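Local structure of structure-specific endonuclease subunit slx4 (Schizosaccharomyces pombe, 4ZDT) at residues R10-V15 with E37-W42; N22-K27 with S32-E37; L41-K44 with N49-L52. The protein serves as the regulatory subunit of the Slx1-Slx4 structure-specific endonuclease, which cuts branched DNA near junctions with single-stranded DNA during repair and recombination. All coordinates share one frame; numbering follows the deposited sequence.

How the contacts relate
All three contacts lie in the small helical C-terminal domain of Slx4 and share helix 36-45. Contact 1 sets this helix against helix 3-18 in the core. Contact 2 joins helix 23-29 to the approach to helix 36-45, and its centre is about 9 Å from that of contact 1. There Val24 CG2 packs on Trp42 CE2 at 3.6 Å. Contact 3 uses the later part of the same helix; its centre is about 6 Å from that of contact 1. Val15 CG1 meets Leu43 CD2 at 3.7 Å between the two. Contacts 2 and 3 are about 13 Å apart between centres, yet Val36 CG1 touches Leu52 CD2 at 3.5 Å. A glycerol sits in contact 2.

Contact 1 (R10-V15 with E37-W42); sequences RAISQV and EEFQLW
Helices 3-18 and 36-45 face each other through Ile12, Val15, Phe39 and Trp42, with the nearest CA atoms, those of Val15 and Trp42, 9.8 Å apart. This is helix-helix packing in the core of the all-helical Slx4 C-terminal domain, whose family belongs to the helix-turn-helix clan. The backbones stay well separated, and long aromatic side chains fill the distance. Phe39 and Trp42 are one helical turn apart. Each has CG anti to its own backbone nitrogen, with chi1 of -173° and -175°, and this carries both rings toward helix 3-18. Ile12 and Val15 answer from the other helix, also one turn apart. The Ile12 CG2 methyl comes obliquely to the far end of the Phe39 ring, 3.8 Å from CZ and 4.0 Å from CE2. The contact is apolar and largely buried.

The indole nitrogen of Trp42 points elsewhere and bonds to Asp21, while Lys46 makes a cation-pi contact with this tryptophan. Trp58 of helix 52-62 packs on Ile12 and bonds to Ser13. On another side of helix 3-18, Ser13 and Gln14 bond to Cys45 and Glu44 of the Slx1 chain. At Trp42 the six-membered part of the indole does the touching: its CZ3 lies 3.8 Å from Val15 CG1, and its CH2 lies 4.0 Å from Val15 O.

Contact 2 (N22-K27 with S32-E37); sequences NSVWIK and SAIDVE. With GOL (glycerol), chain G.
Lys27 and Ile34 cross at an angle, with the lysine's aliphatic chain laid over the end of the isoleucine. The Ile34 CD1 methyl fits against this chain, 3.5 Å from Lys27 CB and 3.7 Å from Lys27 CD. With CG anti to the carbonyl carbon (chi1 -78°) and an extended chain beyond, Lys27 passes the Ile34 methyl and brings NZ to the glycerol. Val24, one turn earlier on helix 23-29, adds a looser apolar touch, with its CG1 4.5 Å from Ile34 CD1.

The backbones meet at the other end of the contact. Ser32 N donates to Lys27 O over 2.8 Å, at an N-H...O angle of 161°. This bond ties the chain leaving helix 23-29 back to its last turn. Thr30 OG1 is within hydrogen-bonding distance of both Lys27 O and Ile26 O, so its hydroxyl is shared between them, and it also pairs with the Ser32 hydroxyl.

A glycerol, probably from the crystallisation liquor, bridges the two segments. Its O3 takes a hydrogen bond from Asp35 N at 2.9 Å. Lys27 NZ gives a weak bond of 3.0 Å to glycerol O2 and another weak one to O3. Val24 CG2 lies 3.6 Å from glycerol O2, so an apolar branch borders this polar cluster.

Asp35 is the N-cap of helix 36-45, with its OD1 bonded to Glu38 N, and Phe39 of that helix packs on both Val24 and Ile34. The backbone of Ile34 is hydrogen-bonded to Leu65 and Lys67, beyond helix 52-62, while Trp25 of helix 23-29 turns to helix 3-18 and bonds to Val47 of the Slx1 chain.

Contact 3 (L41-K44 with N49-L52); sequences LWLK and NVSL
The loop between helices 36-45 and 52-62 folds back on the end of helix 36-45, and Leu43 and Lys44 meet Asn49 and Val50 there. The two backbones come closest at Lys44 and Asn49, with CA atoms 5.2 Å apart. Leu43 reaches toward the loop and crosses Val50 obliquely. Its CD1 methyl meets Val50 CG2 at 3.7 Å. Val50 chi1 of -64° sets CG2 between its backbone nitrogen and carbonyl carbon, and it is this branch that meets Leu43. Ile55 of helix 52-62 packs on both residues.

The second pair is more exposed. Lys44 extends along its whole length, and its CG lies 3.6 Å from Asn49 ND2. The amide nitrogen thus rests beside the lysine's aliphatic stem rather than its ammonium. Ser51 is the N-cap of helix 52-62, its hydroxyl bonded to Leu54 N. Gln40 NE2 bonds to Val50 O, which ties the loop to helix 36-45.

Across these segments the side chains therefore meet by van der Waals contact, apolar at Leu43 and Val50 and mixed at Lys44 and Asn49.

Contact 1 (R10-V15 with E37-W42)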
loop_
_atom_site.group_PDB
_atom_site.type_symbol
_atom_site.label_atom_id
_atom_site.label_comp_id
_atom_site.label_asym_id
_atom_site.label_seq_id
_atom_site.Cartn_x
_atom_site.Cartn_y
_atom_site.Cartn_z
ATOM N N ARG B 10 9.681 10.626 -2.070
ATOM C CA ARG B 10 8.264 10.968 -2.149
ATOM C C ARG B 10 7.710 10.675 -3.547
ATOM O O ARG B 10 6.603 10.156 -3.684
ATOM C CB ARG B 10 8.054 12.441 -1.769
ATOM C CG ARG B 10 6.579 12.869 -1.653
ATOM C CD ARG B 10 6.483 14.347 -1.262
ATOM N NE ARG B 10 5.118 14.783 -0.956
ATOM C CZ ARG B 10 4.170 15.019 -1.863
ATOM N NH1 ARG B 10 4.399 14.835 -3.161
ATOM N NH2 ARG B 10 2.976 15.432 -1.467
ATOM N N ALA B 11 8.510 10.991 -4.574
ATOM C CA ALA B 11 8.179 10.682 -5.955
ATOM C C ALA B 11 7.977 9.183 -6.196
ATOM O O ALA B 11 7.064 8.798 -6.942
ATOM C CB ALA B 11 9.243 11.244 -6.909
ATOM N N ILE B 12 8.800 8.330 -5.569
ATOM C CA ILE B 12 8.607 6.876 -5.709
ATOM C C ILE B 12 7.241 6.493 -5.103
ATOM O O ILE B 12 6.452 5.773 -5.737
ATOM C CB ILE B 12 9.754 6.036 -5.068
ATOM C CG1 ILE B 12 11.126 6.364 -5.707
ATOM C CG2 ILE B 12 9.468 4.523 -5.182
ATOM C CD1 ILE B 12 12.332 5.938 -4.829
ATOM N N SER B 13 6.958 6.997 -3.894
ATOM C CA SER B 13 5.681 6.721 -3.238
ATOM C C SER B 13 4.507 7.178 -4.106
ATOM O O SER B 13 3.509 6.449 -4.243
ATOM C CB SER B 13 5.614 7.364 -1.852
ATOM O OG SER B 13 6.657 6.861 -1.005
ATOM N N GLN B 14 4.627 8.378 -4.687
ATOM C CA GLN B 14 3.578 8.919 -5.543
ATOM C C GLN B 14 3.323 8.052 -6.755
ATOM O O GLN B 14 2.167 7.847 -7.120
ATOM C CB GLN B 14 3.834 10.382 -5.945
ATOM C CG GLN B 14 3.784 11.357 -4.777
ATOM C CD GLN B 14 2.454 11.334 -4.039
ATOM O OE1 GLN B 14 1.397 11.604 -4.623
ATOM N NE2 GLN B 14 2.497 11.018 -2.756
ATOM N N VAL B 15 4.373 7.508 -7.370
ATOM C CA VAL B 15 4.172 6.624 -8.511
ATOM C C VAL B 15 3.451 5.321 -8.120
ATOM O O VAL B 15 2.519 4.851 -8.817
ATOM C CB VAL B 15 5.500 6.291 -9.231
ATOM C CG1 VAL B 15 5.249 5.268 -10.293
ATOM C CG2 VAL B 15 6.116 7.572 -9.861
ATOM N N GLU B 37 15.221 -4.772 -8.992
ATOM C CA GLU B 37 15.560 -4.579 -10.397
ATOM C C GLU B 37 14.321 -4.475 -11.285
ATOM O O GLU B 37 14.253 -3.597 -12.145
ATOM C CB GLU B 37 16.525 -5.669 -10.888
ATOM C CG GLU B 37 17.973 -5.417 -10.430
ATOM C CD GLU B 37 18.835 -6.676 -10.378
ATOM O OE1 GLU B 37 18.600 -7.613 -11.174
ATOM O OE2 GLU B 37 19.759 -6.722 -9.531
ATOM N N GLU B 38 13.333 -5.344 -11.064
ATOM C CA GLU B 38 12.074 -5.257 -11.815
ATOM C C GLU B 38 11.333 -3.944 -11.525
ATOM O O GLU B 38 10.823 -3.302 -12.455
ATOM C CB GLU B 38 11.175 -6.473 -11.551
ATOM C CG GLU B 38 11.624 -7.758 -12.279
ATOM C CD GLU B 38 10.763 -8.974 -11.929
ATOM O OE1 GLU B 38 9.615 -8.796 -11.455
ATOM O OE2 GLU B 38 11.236 -10.113 -12.136
ATOM N N PHE B 39 11.317 -3.552 -10.248
ATOM C CA PHE B 39 10.691 -2.303 -9.755
ATOM C C PHE B 39 11.320 -1.074 -10.412
ATOM O O PHE B 39 10.598 -0.158 -10.854
ATOM C CB PHE B 39 10.830 -2.234 -8.224
ATOM C CG PHE B 39 10.079 -1.073 -7.546
ATOM C CD1 PHE B 39 8.809 -0.649 -7.995
ATOM C CD2 PHE B 39 10.616 -0.467 -6.416
ATOM C CE1 PHE B 39 8.115 0.399 -7.346
ATOM C CE2 PHE B 39 9.926 0.571 -5.745
ATOM C CZ PHE B 39 8.667 1.001 -6.222
ATOM N N GLN B 40 12.649 -1.056 -10.507
ATOM C CA GLN B 40 13.344 0.043 -11.181
ATOM C C GLN B 40 12.840 0.232 -12.616
ATOM O O GLN B 40 12.572 1.360 -13.045
ATOM C CB GLN B 40 14.858 -0.188 -11.144
ATOM C CG GLN B 40 15.694 0.947 -11.741
ATOM C CD GLN B 40 17.182 0.655 -11.671
ATOM O OE1 GLN B 40 17.624 -0.440 -12.034
ATOM N NE2 GLN B 40 17.964 1.628 -11.192
ATOM N N LEU B 41 12.691 -0.878 -13.343
ATOM C CA LEU B 41 12.166 -0.849 -14.720
ATOM C C LEU B 41 10.703 -0.432 -14.755
ATOM O O LEU B 41 10.290 0.362 -15.617
ATOM C CB LEU B 41 12.362 -2.219 -15.392
ATOM C CG LEU B 41 13.802 -2.664 -15.644
ATOM C CD1 LEU B 41 13.908 -4.204 -15.740
ATOM C CD2 LEU B 41 14.341 -2.014 -16.905
ATOM N N TRP B 42 9.926 -0.939 -13.797
ATOM C CA TRP B 42 8.513 -0.555 -13.664
ATOM C C TRP B 42 8.412 0.956 -13.457
ATOM O O TRP B 42 7.622 1.632 -14.115
ATOM C CB TRP B 42 7.877 -1.318 -12.491
ATOM C CG TRP B 42 6.369 -1.134 -12.261
ATOM C CD1 TRP B 42 5.359 -1.880 -12.812
ATOM C CD2 TRP B 42 5.735 -0.210 -11.360
ATOM N NE1 TRP B 42 4.130 -1.451 -12.338
ATOM C CE2 TRP B 42 4.333 -0.432 -11.446
ATOM C CE3 TRP B 42 6.213 0.788 -10.491
ATOM C CZ2 TRP B 42 3.405 0.311 -10.699
ATOM C CZ3 TRP B 42 5.282 1.532 -9.747
ATOM C CH2 TRP B 42 3.892 1.284 -9.862
#

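Contact 2 (N22-K27 with S32-E37)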
loop_
_atom_site.group_PDB
_atom_site.type_symbol
_atom_site.label_atom_id
_atom_site.label_comp_id
_atom_site.label_asym_id
_atom_site.label_seq_id
_atom_site.Cartn_x
_atom_site.Cartn_y
_atom_site.Cartn_z
ATOM N N ASN B 22 -1.918 -0.899 -9.996
ATOM C CA ASN B 22 -1.824 -0.853 -8.538
ATOM C C ASN B 22 -1.185 -2.088 -7.915
ATOM O O ASN B 22 -1.188 -2.257 -6.680
ATOM C CB ASN B 22 -3.204 -0.561 -7.920
ATOM C CG ASN B 22 -4.172 -1.733 -8.032
ATOM O OD1 ASN B 22 -3.836 -2.796 -8.548
ATOM N ND2 ASN B 22 -5.390 -1.528 -7.543
ATOM N N SER B 23 -0.638 -2.951 -8.765
ATOM C CA SER B 23 -0.099 -4.228 -8.325
ATOM C C SER B 23 1.068 -4.070 -7.357
ATOM O O SER B 23 1.203 -4.868 -6.423
ATOM C CB SER B 23 0.290 -5.117 -9.513
ATOM O OG SER B 23 1.273 -4.504 -10.340
ATOM N N VAL B 24 1.916 -3.063 -7.573
ATOM C CA VAL B 24 3.019 -2.840 -6.641
ATOM C C VAL B 24 2.471 -2.422 -5.276
ATOM O O VAL B 24 2.927 -2.911 -4.254
ATOM C CB VAL B 24 4.043 -1.785 -7.133
ATOM C CG1 VAL B 24 5.081 -1.490 -6.035
ATOM C CG2 VAL B 24 4.739 -2.265 -8.388
ATOM N N TRP B 25 1.522 -1.494 -5.261
ATOM C CA TRP B 25 0.992 -1.036 -3.988
ATOM C C TRP B 25 0.348 -2.227 -3.259
ATOM O O TRP B 25 0.533 -2.397 -2.055
ATOM C CB TRP B 25 0.017 0.119 -4.164
ATOM C CG TRP B 25 -0.227 0.896 -2.893
ATOM C CD1 TRP B 25 0.441 0.761 -1.695
ATOM C CD2 TRP B 25 -1.158 1.952 -2.709
ATOM N NE1 TRP B 25 -0.041 1.656 -0.781
ATOM C CE2 TRP B 25 -1.028 2.399 -1.374
ATOM C CE3 TRP B 25 -2.107 2.566 -3.542
ATOM C CZ2 TRP B 25 -1.803 3.435 -0.853
ATOM C CZ3 TRP B 25 -2.870 3.597 -3.030
ATOM C CH2 TRP B 25 -2.725 4.019 -1.693
ATOM N N ILE B 26 -0.358 -3.072 -4.009
ATOM C CA ILE B 26 -1.025 -4.242 -3.412
ATOM C C ILE B 26 -0.014 -5.218 -2.813
ATOM O O ILE B 26 -0.267 -5.808 -1.760
ATOM C CB ILE B 26 -1.937 -4.950 -4.439
ATOM C CG1 ILE B 26 -3.106 -4.029 -4.824
ATOM C CG2 ILE B 26 -2.448 -6.293 -3.892
ATOM C CD1 ILE B 26 -4.142 -3.890 -3.756
ATOM N N LYS B 27 1.141 -5.376 -3.466
ATOM C CA LYS B 27 2.209 -6.193 -2.893
ATOM C C LYS B 27 2.662 -5.642 -1.539
ATOM O O LYS B 27 2.753 -6.385 -0.553
ATOM C CB LYS B 27 3.413 -6.319 -3.856
ATOM C CG LYS B 27 3.177 -7.335 -4.993
ATOM C CD LYS B 27 4.374 -7.357 -5.951
ATOM C CE LYS B 27 4.158 -8.329 -7.103
ATOM N NZ LYS B 27 5.399 -8.403 -7.894
ATOM N N SER B 32 4.159 -8.484 0.660
ATOM C CA SER B 32 4.832 -9.298 -0.363
ATOM C C SER B 32 6.081 -8.616 -0.892
ATOM O O SER B 32 6.055 -7.427 -1.244
ATOM C CB SER B 32 3.899 -9.606 -1.554
ATOM O OG SER B 32 2.665 -10.142 -1.115
ATOM N N ALA B 33 7.163 -9.389 -0.979
ATOM C CA ALA B 33 8.467 -8.870 -1.418
ATOM C C ALA B 33 8.479 -8.378 -2.861
ATOM O O ALA B 33 7.818 -8.937 -3.738
ATOM C CB ALA B 33 9.547 -9.899 -1.218
ATOM N N ILE B 34 9.270 -7.334 -3.073
ATOM C CA ILE B 34 9.414 -6.628 -4.339
ATOM C C ILE B 34 10.772 -6.986 -4.954
ATOM O O ILE B 34 11.760 -7.059 -4.235
ATOM C CB ILE B 34 9.287 -5.091 -4.041
ATOM C CG1 ILE B 34 7.941 -4.785 -3.344
ATOM C CG2 ILE B 34 9.532 -4.212 -5.255
ATOM C CD1 ILE B 34 6.714 -5.186 -4.145
ATOM N N ASP B 35 10.809 -7.252 -6.265
ATOM C CA ASP B 35 12.074 -7.424 -6.992
ATOM C C ASP B 35 12.585 -6.025 -7.363
ATOM O O ASP B 35 11.996 -5.343 -8.206
ATOM C CB ASP B 35 11.877 -8.299 -8.242
ATOM C CG ASP B 35 13.163 -8.478 -9.066
ATOM O OD1 ASP B 35 13.944 -7.512 -9.238
ATOM O OD2 ASP B 35 13.378 -9.595 -9.578
ATOM N N VAL B 36 13.670 -5.601 -6.723
ATOM C CA VAL B 36 14.167 -4.224 -6.865
ATOM C C VAL B 36 14.519 -3.866 -8.308
ATOM O O VAL B 36 14.136 -2.801 -8.793
ATOM C CB VAL B 36 15.334 -3.946 -5.920
ATOM C CG1 VAL B 36 15.849 -2.546 -6.119
ATOM C CG2 VAL B 36 14.870 -4.096 -4.507
ATOM N N GLU B 37 15.221 -4.772 -8.992
ATOM C CA GLU B 37 15.560 -4.579 -10.397
ATOM C C GLU B 37 14.321 -4.475 -11.285
ATOM O O GLU B 37 14.253 -3.597 -12.145
ATOM C CB GLU B 37 16.525 -5.669 -10.888
ATOM C CG GLU B 37 17.973 -5.417 -10.430
ATOM C CD GLU B 37 18.835 -6.676 -10.378
ATOM O OE1 GLU B 37 18.600 -7.613 -11.174
ATOM O OE2 GLU B 37 19.759 -6.722 -9.531
HETATM C C1 GOL G . 7.303 -5.363 -10.867
HETATM O O1 GOL G . 7.337 -3.985 -10.605
HETATM C C2 GOL G . 7.085 -6.100 -9.554
HETATM O O2 GOL G . 5.900 -5.675 -8.933
HETATM C C3 GOL G . 8.254 -5.875 -8.611
HETATM O O3 GOL G . 8.497 -7.093 -7.937
#

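Contact 3 (L41-K44 with N49-L52)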
loop_
_atom_site.group_PDB
_atom_site.type_symbol
_atom_site.label_atom_id
_atom_site.label_comp_id
_atom_site.label_asym_id
_atom_site.label_seq_id
_atom_site.Cartn_x
_atom_site.Cartn_y
_atom_site.Cartn_z
ATOM N N LEU B 41 12.691 -0.878 -13.343
ATOM C CA LEU B 41 12.166 -0.849 -14.720
ATOM C C LEU B 41 10.703 -0.432 -14.755
ATOM O O LEU B 41 10.290 0.362 -15.617
ATOM C CB LEU B 41 12.362 -2.219 -15.392
ATOM C CG LEU B 41 13.802 -2.664 -15.644
ATOM C CD1 LEU B 41 13.908 -4.204 -15.740
ATOM C CD2 LEU B 41 14.341 -2.014 -16.905
ATOM N N TRP B 42 9.926 -0.939 -13.797
ATOM C CA TRP B 42 8.513 -0.555 -13.664
ATOM C C TRP B 42 8.412 0.956 -13.457
ATOM O O TRP B 42 7.622 1.632 -14.115
ATOM C CB TRP B 42 7.877 -1.318 -12.491
ATOM C CG TRP B 42 6.369 -1.134 -12.261
ATOM C CD1 TRP B 42 5.359 -1.880 -12.812
ATOM C CD2 TRP B 42 5.735 -0.210 -11.360
ATOM N NE1 TRP B 42 4.130 -1.451 -12.338
ATOM C CE2 TRP B 42 4.333 -0.432 -11.446
ATOM C CE3 TRP B 42 6.213 0.788 -10.491
ATOM C CZ2 TRP B 42 3.405 0.311 -10.699
ATOM C CZ3 TRP B 42 5.282 1.532 -9.747
ATOM C CH2 TRP B 42 3.892 1.284 -9.862
ATOM N N LEU B 43 9.226 1.495 -12.550
ATOM C CA LEU B 43 9.255 2.938 -12.347
ATOM C C LEU B 43 9.648 3.688 -13.618
ATOM O O LEU B 43 9.072 4.720 -13.933
ATOM C CB LEU B 43 10.197 3.321 -11.190
ATOM C CG LEU B 43 9.730 2.836 -9.818
ATOM C CD1 LEU B 43 10.858 2.953 -8.790
ATOM C CD2 LEU B 43 8.453 3.613 -9.405
ATOM N N LYS B 44 10.646 3.175 -14.328
ATOM C CA LYS B 44 11.111 3.839 -15.554
ATOM C C LYS B 44 9.967 3.988 -16.573
ATOM O O LYS B 44 9.769 5.065 -17.153
ATOM C CB LYS B 44 12.296 3.073 -16.141
ATOM C CG LYS B 44 12.935 3.726 -17.366
ATOM C CD LYS B 44 14.100 2.875 -17.860
ATOM C CE LYS B 44 14.538 3.316 -19.266
ATOM N NZ LYS B 44 15.759 2.559 -19.674
ATOM N N ASN B 49 12.913 7.893 -13.242
ATOM C CA ASN B 49 14.281 7.313 -13.223
ATOM C C ASN B 49 14.921 7.473 -11.854
ATOM O O ASN B 49 15.218 8.602 -11.440
ATOM C CB ASN B 49 15.193 7.990 -14.258
ATOM C CG ASN B 49 14.576 8.042 -15.649
ATOM O OD1 ASN B 49 14.458 9.126 -16.261
ATOM N ND2 ASN B 49 14.205 6.886 -16.160
ATOM N N VAL B 50 15.144 6.346 -11.178
ATOM C CA VAL B 50 15.813 6.310 -9.877
ATOM C C VAL B 50 16.795 5.152 -9.809
ATOM O O VAL B 50 16.630 4.134 -10.501
ATOM C CB VAL B 50 14.811 6.207 -8.707
ATOM C CG1 VAL B 50 13.933 7.453 -8.658
ATOM C CG2 VAL B 50 13.942 4.933 -8.832
ATOM N N SER B 51 17.801 5.309 -8.956
ATOM C CA SER B 51 18.855 4.322 -8.778
ATOM C C SER B 51 18.387 3.196 -7.885
ATOM O O SER B 51 17.418 3.346 -7.137
ATOM C CB SER B 51 20.068 4.999 -8.120
ATOM O OG SER B 51 19.710 5.469 -6.818
ATOM N N LEU B 52 19.092 2.071 -7.947
ATOM C CA LEU B 52 18.877 0.971 -7.009
ATOM C C LEU B 52 19.131 1.365 -5.558
ATOM O O LEU B 52 18.427 0.894 -4.661
ATOM C CB LEU B 52 19.723 -0.255 -7.394
ATOM C CG LEU B 52 19.322 -0.983 -8.683
ATOM C CD1 LEU B 52 20.163 -2.264 -8.857
ATOM C CD2 LEU B 52 17.829 -1.313 -8.685
#